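Local structure of benzoylformate decarboxylase (Mycobacterium smegmatis, 4Q9D) at residues B[238-243]-B[389-394]. The protein belongs to the thiamine pyrophosphate-dependent enzyme family, with two cofactor-binding-type domains flanking a central Rossmann-like domain, and holds a magnesium ion. Sequence-based numbering, arbitrary orientation.
Sequences DRMSFP and LPTTHP
Met240 and Thr391 meet obliquely, each side chain leaving its backbone in the direction of the opposite loop. The sulfur makes the close approach: Met240 SD lies 3.3 Å from Thr391 OG1 and 3.9 Å from Thr391 CB. With Thr391 chi1 at -58°, OG1 is anti to the carbonyl carbon and turned to this sulfur, while CG2, anti to the backbone N, packs against Met240 CB at 4.1 Å. The methionine thus spans the threonine's hydroxyl and methyl branches, giving a mixed polar and apolar contact.

No direct hydrogen bond joins 238-243 to 389-394, and the backbones are linked by gentler means. Pro243 CA sends a CA-H...O contact to Thr391 O (3.6 Å), and one water sits between Met240 O (3.0 Å) and His393 O (2.7 Å), bridging the two carbonyls, though with more acceptors near it than it has protons. Within 389-394, Thr392 OG1 and His393 ND1 form a hydrogen bond (3.0 Å) at the edge of the imidazole, in its plane, tying together two side chains that set out away from the facing loop.

The pairing exemplifies how a multidomain enzyme joins domains through loops: 238-243, between strands 231-233 and 249-252 of the central domain, meets 389-394, which connects helix 382-388 to strand 397-399 of the C-terminal domain. Phe397 touches both Met240 and Thr391, while Trp217 of helix 217-227 packs against Pro243 and Pro394.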
loop_
_atom_site.group_PDB
_atom_site.type_symbol
_atom_site.label_atom_id
_atom_site.label_comp_id
_atom_site.label_asym_id
_atom_site.label_seq_id
_atom_site.Cartn_x
_atom_site.Cartn_y
_atom_site.Cartn_z
ATOM N N ASP B 238 -1.706 22.296 -18.952
ATOM C CA ASP B 238 -2.066 21.139 -19.768
ATOM C C ASP B 238 -3.345 21.444 -20.565
ATOM O O ASP B 238 -3.672 20.733 -21.492
ATOM C CB ASP B 238 -2.229 19.842 -18.934
ATOM C CG ASP B 238 -2.989 20.060 -17.611
ATOM O OD1 ASP B 238 -2.824 21.127 -16.975
ATOM O OD2 ASP B 238 -3.722 19.134 -17.194
ATOM N N ARG B 239 -4.068 22.501 -20.174
ATOM C CA ARG B 239 -5.181 23.039 -20.960
ATOM C C ARG B 239 -5.136 24.557 -20.877
ATOM O O ARG B 239 -4.555 25.113 -19.932
ATOM C CB ARG B 239 -6.558 22.534 -20.466
ATOM C CG ARG B 239 -6.687 20.998 -20.441
ATOM C CD ARG B 239 -6.951 20.408 -21.828
ATOM N NE ARG B 239 -8.261 20.845 -22.272
ATOM C CZ ARG B 239 -9.362 20.104 -22.281
ATOM N NH1 ARG B 239 -9.341 18.813 -21.918
ATOM N NH2 ARG B 239 -10.492 20.662 -22.698
ATOM N N MET B 240 -5.711 25.221 -21.879
ATOM C CA MET B 240 -5.891 26.678 -21.833
ATOM C C MET B 240 -7.364 27.023 -21.857
ATOM O O MET B 240 -8.107 26.495 -22.679
ATOM C CB MET B 240 -5.143 27.341 -22.966
ATOM C CG MET B 240 -3.678 27.490 -22.556
ATOM S SD MET B 240 -2.750 28.364 -23.758
ATOM C CE MET B 240 -1.067 27.743 -23.587
ATOM N N SER B 241 -7.773 27.904 -20.947
ATOM C CA SER B 241 -9.178 28.039 -20.585
ATOM C C SER B 241 -9.713 29.452 -20.846
ATOM O O SER B 241 -10.874 29.740 -20.560
ATOM C CB SER B 241 -9.346 27.707 -19.088
ATOM O OG SER B 241 -8.972 26.364 -18.780
ATOM N N PHE B 242 -8.873 30.333 -21.378
ATOM C CA PHE B 242 -9.268 31.735 -21.607
ATOM C C PHE B 242 -8.541 32.236 -22.855
ATOM O O PHE B 242 -7.343 32.014 -22.985
ATOM C CB PHE B 242 -8.863 32.571 -20.388
ATOM C CG PHE B 242 -9.263 34.037 -20.452
ATOM C CD1 PHE B 242 -10.569 34.433 -20.164
ATOM C CD2 PHE B 242 -8.321 35.023 -20.752
ATOM C CE1 PHE B 242 -10.931 35.775 -20.193
ATOM C CE2 PHE B 242 -8.683 36.369 -20.774
ATOM C CZ PHE B 242 -9.986 36.741 -20.506
ATOM N N PRO B 243 -9.255 32.932 -23.754
ATOM C CA PRO B 243 -8.688 33.338 -25.058
ATOM C C PRO B 243 -7.435 34.185 -24.885
ATOM O O PRO B 243 -7.414 35.168 -24.138
ATOM C CB PRO B 243 -9.842 34.095 -25.742
ATOM C CG PRO B 243 -10.796 34.454 -24.649
ATOM C CD PRO B 243 -10.604 33.488 -23.514
ATOM N N LEU B 389 1.528 31.216 -31.245
ATOM C CA LEU B 389 0.315 30.400 -31.389
ATOM C C LEU B 389 -0.631 30.571 -30.217
ATOM O O LEU B 389 -0.858 29.617 -29.457
ATOM C CB LEU B 389 0.655 28.915 -31.546
ATOM C CG LEU B 389 1.592 28.478 -32.664
ATOM C CD1 LEU B 389 1.710 26.932 -32.659
ATOM C CD2 LEU B 389 1.086 28.953 -34.021
ATOM N N PRO B 390 -1.200 31.781 -30.069
ATOM C CA PRO B 390 -2.136 31.965 -28.953
ATOM C C PRO B 390 -3.337 31.050 -29.130
ATOM O O PRO B 390 -3.783 30.793 -30.258
ATOM C CB PRO B 390 -2.582 33.429 -29.079
ATOM C CG PRO B 390 -2.275 33.813 -30.541
ATOM C CD PRO B 390 -1.040 33.004 -30.886
ATOM N N THR B 391 -3.850 30.553 -28.011
ATOM C CA THR B 391 -5.042 29.721 -28.052
ATOM C C THR B 391 -6.260 30.629 -27.994
ATOM O O THR B 391 -6.410 31.411 -27.046
ATOM C CB THR B 391 -5.071 28.798 -26.834
ATOM O OG1 THR B 391 -3.884 28.007 -26.841
ATOM C CG2 THR B 391 -6.298 27.891 -26.858
ATOM N N THR B 392 -7.143 30.503 -28.985
ATOM C CA THR B 392 -8.269 31.421 -29.091
ATOM C C THR B 392 -9.600 30.670 -29.108
ATOM O O THR B 392 -10.633 31.289 -29.163
ATOM C CB THR B 392 -8.141 32.305 -30.370
ATOM O OG1 THR B 392 -8.046 31.462 -31.516
ATOM C CG2 THR B 392 -6.876 33.162 -30.303
ATOM N N HIS B 393 -9.570 29.336 -29.052
ATOM C CA HIS B 393 -10.797 28.549 -28.972
ATOM C C HIS B 393 -10.766 27.572 -27.789
ATOM O O HIS B 393 -9.691 27.123 -27.366
ATOM C CB HIS B 393 -11.014 27.770 -30.271
ATOM C CG HIS B 393 -11.259 28.633 -31.471
ATOM N ND1 HIS B 393 -10.338 29.550 -31.934
ATOM C CD2 HIS B 393 -12.316 28.709 -32.311
ATOM C CE1 HIS B 393 -10.822 30.157 -33.002
ATOM N NE2 HIS B 393 -12.021 29.664 -33.253
ATOM N N PRO B 394 -11.943 27.209 -27.265
ATOM C CA PRO B 394 -11.942 26.203 -26.187
ATOM C C PRO B 394 -11.499 24.829 -26.690
ATOM O O PRO B 394 -11.570 24.538 -27.889
ATOM C CB PRO B 394 -13.403 26.177 -25.715
ATOM C CG PRO B 394 -14.196 26.613 -26.939
ATOM C CD PRO B 394 -13.303 27.649 -27.631
HETATM O O HOH W 1 -8.368 25.682 -25.528
#